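Local atomic coordinates of beta-xylosidase (Uncultured organism, PDB entry 4MLG), a protein that probably hydrolyses beta-1,4-xylosides, releasing xylose from the non-reducing ends of xylo-oligosaccharides, as a beta-propeller glycoside hydrolase of family 43. Residues A[83-88]-A[134-139]; A[219-224]-A[236-241]; A[244-249]-A[271-276]; A[263-268]-A[286-291]. One frame throughout, in Å; residues are numbered along the deposited sequence.

How the contacts relate
Contacts 1 and 3 share the calcium ion of the propeller: Asp85 of the first and His274 of the second both bind it. Contact 2 joins this centre through Asp136 OD2 of contact 1, which lies 3.1 Å from Ala224 N, and meets contact 3 where Ser237 OG approaches His275 NE2 at 2.5 Å. Contact 4 lies farther out, its centre about 18 Å from that of contact 1, but only about 6 Å from that of contact 3. One sulfate, probably from the crystallisation liquor, lies beside Trp84, Glu223 and His274 and is consistent with a pocket here.

Contact 1: residues A[83-88]-A[134-139]; sequences LWDSDV and SMDPCI. With CA (calcium ion), chain M.
The indole of Trp84 meets Met135 at its edge: the methyl CE lies near the ring plane, 3.5 Å from CE3, reached because the methionine chain bends at its second and third torsions. Phe108 meets the same indole at an inclined angle, and NE1 is hydrogen-bonded to Phe46 O. The carboxylates of Asp85 and Asp136 stand nearly perpendicular, with Asp136 OD1 3.3 Å from Asp85 CB. Asp85 OD2 binds the calcium ion at 2.3 Å, a site shared with His274, while Asp136 OD2 is taken by Ala224 N. The two segments run 10° apart, one on strand 81-91 and the other leading into strand 138-141, in different sheets of the beta-propeller, close to the centre of the chain. A side chain bridges them where backbone pairing is absent. Asp87, its CG anti to the backbone N (chi1 -169°), turns OD2 to accept from Ile139 N at 2.6 Å, on the anti side of the carboxylate. Its OD1 is met from above the plane by Val88 N and is also bonded to His19 NE2. Pro137 CD packs on the carbonyl of Asp85, 3.1 Å from its O. Farther along, a water donates to both Val88 O and Ile139 O.

Contact 2: residues A[219-224]-A[236-241]; sequences RRFFEA and FSYSTG
Ser239 O accepts two backbone hydrogen bonds, from Phe222 N at 3.1 Å and from Glu223 N at 3.2 Å, so that two residues of one strand face a single residue of the other. This is a classic beta bulge at the open end of the hairpin formed by strands 223-230 and 233-239. The return bond, Ser239 N to Glu223 O at 2.7 Å, completes the antiparallel hydrogen-bonded pair. Just beyond, Ser239 OG accepts from Gly241 N in an ST turn, which folds the chain beneath Phe222. Gly241 CA lies over one face of that ring, 3.8 Å from its centroid, in a CH-pi contact; a side chain at this glycine would run into the ring, and its positive phi also suits glycine. Next to the bulge, Phe221 lays the CD1 edge of its ring against Tyr238 CB at 3.6 Å, and the two rings are inclined obliquely at 51°. Tyr238 CG, set between its backbone N and carbonyl carbon (chi1 57°), lies beside Phe221 CD1, and the hydroxyl donates to Arg219 O at 2.5 Å, in the carbonyl plane. On the face shared by Glu223 and Ser239, Glu223 CG packs on Ser239 CB, and its carboxylate lies near a bound sulfate. Two bonds into Ser239 O and one from its N hold the backbone at Glu223, whose side chain borders what is probably a pocket.

Contact 3: residues A[244-249]-A[271-276]; sequences HLICYA and WTTHHS. With CA (calcium ion), chain M; SO4 (sulfate ion), chain N.
A water molecule spans His244 and Thr273, lying 2.6 Å from His244 O and 3.1 Å from Thr273 OG1, where no direct hydrogen bond joins the two segments. With OG1 anti to the backbone N (chi1 179°), Thr273 turns that oxygen to the water and to Ile246 CG1, and its methyl CG2 packs against the carbonyl carbon of His244. Trp271 receives His244 in a T-shaped arrangement: the imidazole edge points at the indole face, NE2 standing 3.6 Å above the plane and offset toward the rim, with the ring planes at 67°. Ile246 serves the other end. Its CG2 sits over the centre of the His275 ring, 3.7 Å from the centroid and nearly on the normal, a CH-pi contact. His275 NE2 is hydrogen-bonded to Ser237 OG of the adjacent strand, so the imidazole is both covered and tied. An alanine at His275 would probably leave Ser237 OG without this partner and open a gap beneath Ile246 CG2. Between these packed residues, His274 turns the opposite way, toward the propeller centre. Its NE2 binds the calcium ion at 2.8 Å, with the metal in the ring plane, and ND1 gives a weak hydrogen bond to sulfate O2 at 3.3 Å. Successive residues of one loop divide the work: Thr273 and His275 pack on Ile246, His275 is bonded to strand 233-239, and His274 carries the metal ligand.

Contact 4: residues A[263-268]-A[286-291]; sequences VILTPV and LFHHDC
Van der Waals packing carries the contact between Ile264, Leu265 and Val268 and strand 283-290. The methyl CG2 of Ile264 meets Leu286 CD2 at 3.6 Å, the two side chains passing at a slant, and the same leucine methyl lies 4.3 Å from Leu265 CB. Leu265 reaches on to His288, setting CD2 3.8 Å from His288 CD2. At the far end, Val268 CB and Asp290 CB approach to 3.9 Å, their side chains at about a right angle, while Val268 CG2 touches the carbonyl of His289, 3.6 Å from its O. Hydrogen bonding runs within the second segment and outward from it, none crossing between the two. With CG between its backbone N and carbonyl carbon (chi1 57°), His288 turns its ring edge toward Leu286, and ND1 donates to Leu286 O at 2.6 Å, the acceptor lying in the imidazole plane. An alanine at His288 would probably leave Leu286 O without this donor and Leu265 CD2 without its neighbour. Asp290 directs its carboxylate elsewhere, to Lys304 in a salt bridge and to Thr322 and Tyr6 in hydrogen bonds. In the propeller, the contact joins two sheets: Ile264 and Leu265 form a classic bulge opposite Ile246 in strand 246-251, while strand 283-290 lies between strands 302-308 and 276-280, whose Ile277 touches both Ile264 and Leu286.

Contact 1: residues A[83-88]-A[134-139]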
loop_
_atom_site.group_PDB
_atom_site.type_symbol
_atom_site.label_atom_id
_atom_site.label_comp_id
_atom_site.label_asym_id
_atom_site.label_seq_id
_atom_site.Cartn_x
_atom_site.Cartn_y
_atom_site.Cartn_z
ATOM N N LEU A 83 -7.719 14.260 -1.067
ATOM C CA LEU A 83 -6.485 15.029 -0.940
ATOM C C LEU A 83 -6.495 15.799 0.371
ATOM O O LEU A 83 -7.168 16.823 0.487
ATOM C CB LEU A 83 -6.348 16.026 -2.090
ATOM C CG LEU A 83 -5.691 15.558 -3.385
ATOM C CD1 LEU A 83 -5.613 16.709 -4.376
ATOM C CD2 LEU A 83 -4.309 14.996 -3.101
ATOM N N TRP A 84 -5.747 15.317 1.356
ATOM C CA TRP A 84 -5.742 15.953 2.669
ATOM C C TRP A 84 -4.600 16.963 2.828
ATOM O O TRP A 84 -4.079 17.473 1.837
ATOM C CB TRP A 84 -5.752 14.898 3.783
ATOM C CG TRP A 84 -7.091 14.209 3.926
ATOM C CD1 TRP A 84 -8.176 14.350 3.107
ATOM C CD2 TRP A 84 -7.486 13.288 4.953
ATOM N NE1 TRP A 84 -9.217 13.574 3.556
ATOM C CE2 TRP A 84 -8.820 12.912 4.688
ATOM C CE3 TRP A 84 -6.843 12.743 6.068
ATOM C CZ2 TRP A 84 -9.520 12.016 5.497
ATOM C CZ3 TRP A 84 -7.541 11.853 6.870
ATOM C CH2 TRP A 84 -8.864 11.499 6.580
ATOM N N ASP A 85 -4.228 17.256 4.072
ATOM C CA ASP A 85 -3.249 18.304 4.370
ATOM C C ASP A 85 -1.885 18.077 3.720
ATOM O O ASP A 85 -1.207 17.098 4.016
ATOM C CB ASP A 85 -3.073 18.448 5.883
ATOM C CG ASP A 85 -1.969 19.419 6.254
ATOM O OD1 ASP A 85 -1.877 20.493 5.623
ATOM O OD2 ASP A 85 -1.192 19.106 7.178
ATOM N N SER A 86 -1.482 19.003 2.853
ATOM C CA SER A 86 -0.203 18.908 2.152
ATOM C C SER A 86 0.824 19.909 2.683
ATOM O O SER A 86 0.513 20.739 3.537
ATOM C CB SER A 86 -0.409 19.136 0.655
ATOM O OG SER A 86 -0.975 20.413 0.412
ATOM N N ASP A 87 2.049 19.823 2.168
ATOM C CA ASP A 87 3.111 20.761 2.529
ATOM C C ASP A 87 4.114 20.897 1.382
ATOM O O ASP A 87 4.243 19.995 0.551
ATOM C CB ASP A 87 3.814 20.320 3.818
ATOM C CG ASP A 87 4.733 21.392 4.383
ATOM O OD1 ASP A 87 4.639 22.554 3.935
ATOM O OD2 ASP A 87 5.542 21.076 5.282
ATOM N N VAL A 88 4.817 22.026 1.338
ATOM C CA VAL A 88 5.720 22.332 0.231
ATOM C C VAL A 88 7.126 22.670 0.728
ATOM O O VAL A 88 7.285 23.311 1.765
ATOM C CB VAL A 88 5.170 23.504 -0.617
ATOM C CG1 VAL A 88 6.120 23.851 -1.756
ATOM C CG2 VAL A 88 3.792 23.166 -1.161
ATOM N N SER A 134 0.109 6.700 6.100
ATOM C CA SER A 134 -0.587 7.730 6.870
ATOM C C SER A 134 -0.657 9.062 6.119
ATOM O O SER A 134 -0.592 9.089 4.890
ATOM C CB SER A 134 0.044 7.913 8.253
ATOM O OG SER A 134 -0.759 8.745 9.069
ATOM N N MET A 135 -0.787 10.163 6.853
ATOM C CA MET A 135 -1.011 11.463 6.227
ATOM C C MET A 135 -0.440 12.646 7.011
ATOM O O MET A 135 0.412 12.476 7.886
ATOM C CB MET A 135 -2.508 11.667 5.988
ATOM C CG MET A 135 -3.385 11.036 7.053
ATOM S SD MET A 135 -3.166 11.759 8.693
ATOM C CE MET A 135 -4.525 12.923 8.732
ATOM N N ASP A 136 -0.931 13.841 6.685
ATOM C CA ASP A 136 -0.465 15.097 7.282
ATOM C C ASP A 136 1.056 15.260 7.308
ATOM O O ASP A 136 1.651 15.363 8.380
ATOM C CB ASP A 136 -1.035 15.271 8.694
ATOM C CG ASP A 136 -2.491 15.694 8.689
ATOM O OD1 ASP A 136 -3.120 15.645 7.611
ATOM O OD2 ASP A 136 -3.010 16.067 9.762
ATOM N N PRO A 137 1.693 15.293 6.126
ATOM C CA PRO A 137 3.148 15.443 6.096
ATOM C C PRO A 137 3.579 16.882 6.343
ATOM O O PRO A 137 2.866 17.820 5.980
ATOM C CB PRO A 137 3.502 15.040 4.665
ATOM C CG PRO A 137 2.309 15.427 3.878
ATOM C CD PRO A 137 1.130 15.161 4.771
ATOM N N CYS A 138 4.741 17.040 6.967
ATOM C CA CYS A 138 5.354 18.346 7.169
ATOM C C CYS A 138 6.817 18.266 6.752
ATOM O O CYS A 138 7.562 17.425 7.250
ATOM C CB CYS A 138 5.251 18.761 8.637
ATOM S SG CYS A 138 6.325 20.139 9.105
ATOM N N ILE A 139 7.231 19.131 5.833
ATOM C CA ILE A 139 8.600 19.085 5.331
ATOM C C ILE A 139 9.451 20.201 5.920
ATOM O O ILE A 139 9.193 21.382 5.688
ATOM C CB ILE A 139 8.649 19.159 3.799
ATOM C CG1 ILE A 139 7.543 18.296 3.191
ATOM C CG2 ILE A 139 10.013 18.717 3.299
ATOM C CD1 ILE A 139 7.676 16.823 3.506
HETATM CA CA CA M . 0.183 20.747 8.147
HETATM O O HOH W 1 9.600 23.199 3.697
#

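Contact 2: residues A[219-224]-A[236-241]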
loop_
_atom_site.group_PDB
_atom_site.type_symbol
_atom_site.label_atom_id
_atom_site.label_comp_id
_atom_site.label_asym_id
_atom_site.label_seq_id
_atom_site.Cartn_x
_atom_site.Cartn_y
_atom_site.Cartn_z
ATOM N N ARG A 219 -2.594 16.020 25.564
ATOM C CA ARG A 219 -1.199 16.269 25.216
ATOM C C ARG A 219 -0.711 15.290 24.151
ATOM O O ARG A 219 0.213 15.592 23.397
ATOM C CB ARG A 219 -0.317 16.175 26.464
ATOM C CG ARG A 219 -0.665 17.186 27.545
ATOM C CD ARG A 219 -0.343 16.650 28.929
ATOM N NE ARG A 219 1.082 16.705 29.239
ATOM C CZ ARG A 219 1.651 16.041 30.240
ATOM N NH1 ARG A 219 0.917 15.258 31.017
ATOM N NH2 ARG A 219 2.954 16.150 30.457
ATOM N N ARG A 220 -1.343 14.120 24.098
ATOM C CA ARG A 220 -0.995 13.069 23.142
ATOM C C ARG A 220 -1.128 13.537 21.694
ATOM O O ARG A 220 -2.052 14.273 21.356
ATOM C CB ARG A 220 -1.877 11.838 23.386
ATOM C CG ARG A 220 -2.041 10.915 22.192
ATOM C CD ARG A 220 -3.510 10.697 21.871
ATOM N NE ARG A 220 -4.185 11.949 21.547
ATOM C CZ ARG A 220 -5.476 12.048 21.249
ATOM N NH1 ARG A 220 -6.242 10.966 21.231
ATOM N NH2 ARG A 220 -6.001 13.232 20.969
ATOM N N PHE A 221 -0.197 13.111 20.844
ATOM C CA PHE A 221 -0.237 13.460 19.429
ATOM C C PHE A 221 -1.438 12.836 18.724
ATOM O O PHE A 221 -1.747 11.661 18.928
ATOM C CB PHE A 221 1.053 13.025 18.731
ATOM C CG PHE A 221 1.048 13.270 17.248
ATOM C CD1 PHE A 221 1.339 14.527 16.739
ATOM C CD2 PHE A 221 0.752 12.246 16.362
ATOM C CE1 PHE A 221 1.333 14.758 15.373
ATOM C CE2 PHE A 221 0.743 12.469 14.995
ATOM C CZ PHE A 221 1.035 13.727 14.500
ATOM N N PHE A 222 -2.107 13.629 17.893
ATOM C CA PHE A 222 -3.220 13.138 17.089
ATOM C C PHE A 222 -2.925 13.330 15.604
ATOM O O PHE A 222 -2.955 12.372 14.836
ATOM C CB PHE A 222 -4.525 13.849 17.469
ATOM C CG PHE A 222 -5.757 13.234 16.854
ATOM C CD1 PHE A 222 -6.450 12.228 17.511
ATOM C CD2 PHE A 222 -6.223 13.663 15.620
ATOM C CE1 PHE A 222 -7.583 11.659 16.947
ATOM C CE2 PHE A 222 -7.354 13.100 15.050
ATOM C CZ PHE A 222 -8.034 12.097 15.714
ATOM N N GLU A 223 -2.635 14.568 15.209
ATOM C CA GLU A 223 -2.350 14.890 13.812
ATOM C C GLU A 223 -1.746 16.287 13.674
ATOM O O GLU A 223 -1.395 16.919 14.670
ATOM C CB GLU A 223 -3.626 14.808 12.969
ATOM C CG GLU A 223 -4.662 15.862 13.327
ATOM C CD GLU A 223 -5.871 15.833 12.417
ATOM O OE1 GLU A 223 -6.037 14.843 11.675
ATOM O OE2 GLU A 223 -6.656 16.805 12.445
ATOM N N ALA A 224 -1.631 16.749 12.430
ATOM C CA ALA A 224 -1.156 18.099 12.112
ATOM C C ALA A 224 0.262 18.399 12.598
ATOM O O ALA A 224 0.482 19.374 13.314
ATOM C CB ALA A 224 -2.133 19.152 12.635
ATOM N N PHE A 236 8.169 21.602 17.912
ATOM C CA PHE A 236 7.265 20.671 17.253
ATOM C C PHE A 236 5.843 20.865 17.762
ATOM O O PHE A 236 5.518 20.484 18.887
ATOM C CB PHE A 236 7.713 19.226 17.475
ATOM C CG PHE A 236 6.809 18.209 16.838
ATOM C CD1 PHE A 236 6.888 17.948 15.479
ATOM C CD2 PHE A 236 5.877 17.517 17.596
ATOM C CE1 PHE A 236 6.056 17.013 14.885
ATOM C CE2 PHE A 236 5.040 16.581 17.011
ATOM C CZ PHE A 236 5.131 16.328 15.653
ATOM N N SER A 237 5.002 21.466 16.929
ATOM C CA SER A 237 3.607 21.686 17.283
ATOM C C SER A 237 2.706 20.694 16.555
ATOM O O SER A 237 3.097 20.117 15.538
ATOM C CB SER A 237 3.195 23.124 16.974
ATOM O OG SER A 237 3.431 23.445 15.615
ATOM N N TYR A 238 1.500 20.498 17.083
ATOM C CA TYR A 238 0.601 19.469 16.573
ATOM C C TYR A 238 -0.821 19.640 17.095
ATOM O O TYR A 238 -1.073 20.455 17.982
ATOM C CB TYR A 238 1.123 18.080 16.949
ATOM C CG TYR A 238 1.317 17.879 18.438
ATOM C CD1 TYR A 238 0.342 17.258 19.208
ATOM C CD2 TYR A 238 2.477 18.309 19.071
ATOM C CE1 TYR A 238 0.517 17.074 20.566
ATOM C CE2 TYR A 238 2.659 18.129 20.428
ATOM C CZ TYR A 238 1.676 17.511 21.170
ATOM O OH TYR A 238 1.855 17.330 22.521
ATOM N N SER A 239 -1.744 18.860 16.539
ATOM C CA SER A 239 -3.137 18.864 16.978
ATOM C C SER A 239 -3.423 17.663 17.874
ATOM O O SER A 239 -2.853 16.589 17.686
ATOM C CB SER A 239 -4.080 18.846 15.773
ATOM O OG SER A 239 -5.419 18.606 16.169
ATOM N N THR A 240 -4.312 17.848 18.846
ATOM C CA THR A 240 -4.639 16.786 19.790
ATOM C C THR A 240 -6.000 16.159 19.502
ATOM O O THR A 240 -6.496 15.352 20.287
ATOM C CB THR A 240 -4.615 17.291 21.242
ATOM O OG1 THR A 240 -5.634 18.283 21.421
ATOM C CG2 THR A 240 -3.258 17.888 21.580
ATOM N N GLY A 241 -6.602 16.543 18.381
ATOM C CA GLY A 241 -7.823 15.913 17.909
ATOM C C GLY A 241 -9.059 16.102 18.769
ATOM O O GLY A 241 -9.698 17.154 18.735
#

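Contact 3: residues A[244-249]-A[271-276]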
loop_
_atom_site.group_PDB
_atom_site.type_symbol
_atom_site.label_atom_id
_atom_site.label_comp_id
_atom_site.label_asym_id
_atom_site.label_seq_id
_atom_site.Cartn_x
_atom_site.Cartn_y
_atom_site.Cartn_z
ATOM N N HIS A 244 -9.248 19.078 20.831
ATOM C CA HIS A 244 -9.297 20.308 20.041
ATOM C C HIS A 244 -8.205 21.320 20.398
ATOM O O HIS A 244 -8.448 22.525 20.398
ATOM C CB HIS A 244 -10.679 20.964 20.163
ATOM C CG HIS A 244 -11.821 20.002 20.039
ATOM N ND1 HIS A 244 -12.207 19.169 21.066
ATOM C CD2 HIS A 244 -12.663 19.745 19.010
ATOM C CE1 HIS A 244 -13.234 18.436 20.675
ATOM N NE2 HIS A 244 -13.531 18.766 19.431
ATOM N N LEU A 245 -7.005 20.829 20.692
ATOM C CA LEU A 245 -5.903 21.705 21.078
ATOM C C LEU A 245 -4.774 21.688 20.056
ATOM O O LEU A 245 -4.544 20.683 19.384
ATOM C CB LEU A 245 -5.336 21.289 22.436
ATOM C CG LEU A 245 -6.293 21.163 23.616
ATOM C CD1 LEU A 245 -5.585 20.513 24.790
ATOM C CD2 LEU A 245 -6.835 22.523 24.006
ATOM N N ILE A 246 -4.072 22.810 19.947
ATOM C CA ILE A 246 -2.807 22.853 19.228
ATOM C C ILE A 246 -1.688 23.035 20.247
ATOM O O ILE A 246 -1.445 24.143 20.727
ATOM C CB ILE A 246 -2.764 23.989 18.187
ATOM C CG1 ILE A 246 -3.805 23.749 17.094
ATOM C CG2 ILE A 246 -1.379 24.091 17.558
ATOM C CD1 ILE A 246 -3.493 22.564 16.202
ATOM N N CYS A 247 -1.024 21.935 20.591
ATOM C CA CYS A 247 0.043 21.967 21.583
ATOM C C CYS A 247 1.400 22.109 20.906
ATOM O O CYS A 247 1.485 22.167 19.679
ATOM C CB CYS A 247 0.011 20.704 22.443
ATOM S SG CYS A 247 -1.499 20.505 23.422
ATOM N N TYR A 248 2.459 22.174 21.707
ATOM C CA TYR A 248 3.807 22.251 21.160
ATOM C C TYR A 248 4.850 21.692 22.120
ATOM O O TYR A 248 4.667 21.714 23.339
ATOM C CB TYR A 248 4.160 23.690 20.771
ATOM C CG TYR A 248 4.546 24.578 21.933
ATOM C CD1 TYR A 248 5.877 24.896 22.176
ATOM C CD2 TYR A 248 3.582 25.101 22.783
ATOM C CE1 TYR A 248 6.235 25.710 23.234
ATOM C CE2 TYR A 248 3.930 25.914 23.844
ATOM C CZ TYR A 248 5.258 26.215 24.065
ATOM O OH TYR A 248 5.610 27.025 25.121
ATOM N N ALA A 249 5.941 21.187 21.555
ATOM C CA ALA A 249 7.037 20.637 22.340
ATOM C C ALA A 249 8.362 21.228 21.869
ATOM O O ALA A 249 8.412 21.912 20.846
ATOM C CB ALA A 249 7.055 19.124 22.226
ATOM N N TRP A 271 -14.733 20.809 14.899
ATOM C CA TRP A 271 -14.090 19.696 15.584
ATOM C C TRP A 271 -12.586 19.683 15.337
ATOM O O TRP A 271 -11.803 19.336 16.219
ATOM C CB TRP A 271 -14.703 18.370 15.129
ATOM C CG TRP A 271 -14.394 17.212 16.030
ATOM C CD1 TRP A 271 -15.186 16.713 17.022
ATOM C CD2 TRP A 271 -13.209 16.404 16.018
ATOM N NE1 TRP A 271 -14.568 15.646 17.630
ATOM C CE2 TRP A 271 -13.353 15.436 17.032
ATOM C CE3 TRP A 271 -12.040 16.405 15.249
ATOM C CZ2 TRP A 271 -12.375 14.481 17.297
ATOM C CZ3 TRP A 271 -11.068 15.457 15.516
ATOM C CH2 TRP A 271 -11.242 14.508 16.531
ATOM N N THR A 272 -12.183 20.067 14.130
ATOM C CA THR A 272 -10.780 19.992 13.747
ATOM C C THR A 272 -10.040 21.304 13.978
ATOM O O THR A 272 -10.615 22.385 13.870
ATOM C CB THR A 272 -10.625 19.601 12.269
ATOM O OG1 THR A 272 -11.111 20.661 11.440
ATOM C CG2 THR A 272 -11.404 18.331 11.971
ATOM N N THR A 273 -8.757 21.192 14.303
ATOM C CA THR A 273 -7.879 22.350 14.378
ATOM C C THR A 273 -6.538 22.019 13.719
ATOM O O THR A 273 -5.915 21.002 14.022
ATOM C CB THR A 273 -7.696 22.851 15.833
ATOM O OG1 THR A 273 -6.813 23.979 15.849
ATOM C CG2 THR A 273 -7.142 21.752 16.734
ATOM N N HIS A 274 -6.118 22.868 12.789
ATOM C CA HIS A 274 -4.904 22.623 12.019
ATOM C C HIS A 274 -4.162 23.937 11.841
ATOM O O HIS A 274 -4.783 24.998 11.811
ATOM C CB HIS A 274 -5.256 22.034 10.656
ATOM C CG HIS A 274 -4.181 21.174 10.071
ATOM N ND1 HIS A 274 -4.304 19.807 9.957
ATOM C CD2 HIS A 274 -2.963 21.486 9.569
ATOM C CE1 HIS A 274 -3.210 19.313 9.407
ATOM N NE2 HIS A 274 -2.379 20.311 9.165
ATOM N N HIS A 275 -2.841 23.875 11.711
ATOM C CA HIS A 275 -2.044 25.096 11.754
ATOM C C HIS A 275 -0.725 25.032 10.991
ATOM O O HIS A 275 -0.368 24.008 10.407
ATOM C CB HIS A 275 -1.714 25.426 13.202
ATOM C CG HIS A 275 -0.664 24.533 13.780
ATOM N ND1 HIS A 275 -0.866 23.185 13.978
ATOM C CD2 HIS A 275 0.606 24.786 14.172
ATOM C CE1 HIS A 275 0.229 22.647 14.482
ATOM N NE2 HIS A 275 1.139 23.597 14.608
ATOM N N SER A 276 -0.009 26.152 11.030
ATOM C CA SER A 276 1.355 26.259 10.522
ATOM C C SER A 276 1.965 27.556 11.043
ATOM O O SER A 276 1.346 28.617 10.959
ATOM C CB SER A 276 1.377 26.244 8.993
ATOM O OG SER A 276 0.725 27.383 8.460
HETATM CA CA CA M . 0.183 20.747 8.147
HETATM S S SO4 N . -7.185 16.569 8.197
HETATM O O1 SO4 N . -7.801 17.475 7.233
HETATM O O2 SO4 N . -6.301 17.320 9.081
HETATM O O3 SO4 N . -8.226 15.915 8.985
HETATM O O4 SO4 N . -6.403 15.565 7.480
HETATM O O HOH W 2 -7.508 24.352 18.835
#

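Contact 4: residues A[263-268]-A[286-291]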
loop_
_atom_site.group_PDB
_atom_site.type_symbol
_atom_site.label_atom_id
_atom_site.label_comp_id
_atom_site.label_asym_id
_atom_site.label_seq_id
_atom_site.Cartn_x
_atom_site.Cartn_y
_atom_site.Cartn_z
ATOM N N VAL A 263 0.136 24.856 25.484
ATOM C CA VAL A 263 -0.911 24.959 24.476
ATOM C C VAL A 263 -0.759 26.243 23.668
ATOM O O VAL A 263 -0.647 27.330 24.235
ATOM C CB VAL A 263 -2.311 24.937 25.128
ATOM C CG1 VAL A 263 -3.401 25.131 24.080
ATOM C CG2 VAL A 263 -2.522 23.639 25.893
ATOM N N ILE A 264 -0.752 26.117 22.346
ATOM C CA ILE A 264 -0.690 27.285 21.475
ATOM C C ILE A 264 -2.092 27.814 21.196
ATOM O O ILE A 264 -2.333 29.020 21.247
ATOM C CB ILE A 264 -0.003 26.965 20.132
ATOM C CG1 ILE A 264 1.406 26.421 20.361
ATOM C CG2 ILE A 264 0.054 28.200 19.247
ATOM C CD1 ILE A 264 2.179 26.187 19.078
ATOM N N LEU A 265 -3.016 26.901 20.908
ATOM C CA LEU A 265 -4.374 27.279 20.534
ATOM C C LEU A 265 -5.439 26.489 21.295
ATOM O O LEU A 265 -5.459 25.259 21.263
ATOM C CB LEU A 265 -4.574 27.101 19.027
ATOM C CG LEU A 265 -5.871 27.662 18.443
ATOM C CD1 LEU A 265 -5.900 29.174 18.587
ATOM C CD2 LEU A 265 -6.032 27.252 16.986
ATOM N N THR A 266 -6.321 27.214 21.979
ATOM C CA THR A 266 -7.473 26.623 22.655
ATOM C C THR A 266 -8.502 26.199 21.601
ATOM O O THR A 266 -8.399 26.627 20.450
ATOM C CB THR A 266 -8.097 27.636 23.637
ATOM O OG1 THR A 266 -8.502 28.811 22.926
ATOM C CG2 THR A 266 -7.093 28.020 24.713
ATOM N N PRO A 267 -9.480 25.347 21.976
ATOM C CA PRO A 267 -10.489 24.873 21.020
ATOM C C PRO A 267 -11.142 25.968 20.181
ATOM O O PRO A 267 -11.411 27.059 20.681
ATOM C CB PRO A 267 -11.530 24.217 21.925
ATOM C CG PRO A 267 -10.729 23.671 23.043
ATOM C CD PRO A 267 -9.614 24.662 23.278
ATOM N N VAL A 268 -11.385 25.664 18.909
ATOM C CA VAL A 268 -12.008 26.609 17.991
ATOM C C VAL A 268 -13.366 26.093 17.528
ATOM O O VAL A 268 -13.733 24.951 17.811
ATOM C CB VAL A 268 -11.130 26.850 16.750
ATOM C CG1 VAL A 268 -9.771 27.400 17.155
ATOM C CG2 VAL A 268 -10.972 25.561 15.956
ATOM N N LEU A 286 0.286 32.559 13.412
ATOM C CA LEU A 286 -0.283 31.222 13.529
ATOM C C LEU A 286 -1.456 31.067 12.571
ATOM O O LEU A 286 -2.597 31.373 12.919
ATOM C CB LEU A 286 -0.742 30.950 14.963
ATOM C CG LEU A 286 -1.377 29.580 15.226
ATOM C CD1 LEU A 286 -0.343 28.473 15.091
ATOM C CD2 LEU A 286 -2.050 29.535 16.590
ATOM N N PHE A 287 -1.173 30.606 11.356
ATOM C CA PHE A 287 -2.225 30.334 10.388
ATOM C C PHE A 287 -3.006 29.105 10.834
ATOM O O PHE A 287 -2.414 28.089 11.186
ATOM C CB PHE A 287 -1.636 30.102 8.996
ATOM C CG PHE A 287 -0.994 31.321 8.395
ATOM C CD1 PHE A 287 -1.702 32.137 7.529
ATOM C CD2 PHE A 287 0.319 31.647 8.693
ATOM C CE1 PHE A 287 -1.114 33.256 6.975
ATOM C CE2 PHE A 287 0.911 32.765 8.140
ATOM C CZ PHE A 287 0.192 33.571 7.282
ATOM N N HIS A 288 -4.331 29.205 10.828
ATOM C CA HIS A 288 -5.188 28.095 11.234
ATOM C C HIS A 288 -6.577 28.238 10.623
ATOM O O HIS A 288 -6.750 28.963 9.644
ATOM C CB HIS A 288 -5.271 28.003 12.761
ATOM C CG HIS A 288 -5.754 29.258 13.421
ATOM N ND1 HIS A 288 -5.000 30.410 13.472
ATOM C CD2 HIS A 288 -6.909 29.537 14.071
ATOM C CE1 HIS A 288 -5.672 31.347 14.117
ATOM N NE2 HIS A 288 -6.834 30.842 14.491
ATOM N N HIS A 289 -7.564 27.549 11.190
ATOM C CA HIS A 289 -8.932 27.644 10.687
ATOM C C HIS A 289 -9.998 27.383 11.750
ATOM O O HIS A 289 -9.728 26.769 12.781
ATOM C CB HIS A 289 -9.144 26.698 9.496
ATOM C CG HIS A 289 -9.005 25.244 9.834
ATOM N ND1 HIS A 289 -8.163 24.399 9.143
ATOM C CD2 HIS A 289 -9.608 24.481 10.778
ATOM C CE1 HIS A 289 -8.249 23.182 9.649
ATOM N NE2 HIS A 289 -9.116 23.205 10.644
ATOM N N ASP A 290 -11.210 27.859 11.482
ATOM C CA ASP A 290 -12.384 27.483 12.264
ATOM C C ASP A 290 -13.627 27.467 11.377
ATOM O O ASP A 290 -13.569 27.855 10.210
ATOM C CB ASP A 290 -12.575 28.392 13.486
ATOM C CG ASP A 290 -12.623 29.867 13.129
ATOM O OD1 ASP A 290 -12.939 30.210 11.971
ATOM O OD2 ASP A 290 -12.350 30.692 14.026
ATOM N N CYS A 291 -14.749 27.022 11.929
ATOM C CA CYS A 291 -15.960 26.859 11.134
ATOM C C CYS A 291 -17.012 27.919 11.448
ATOM O O CYS A 291 -18.209 27.631 11.483
ATOM C CB CYS A 291 -16.533 25.456 11.334
ATOM S SG CYS A 291 -15.332 24.137 11.029
#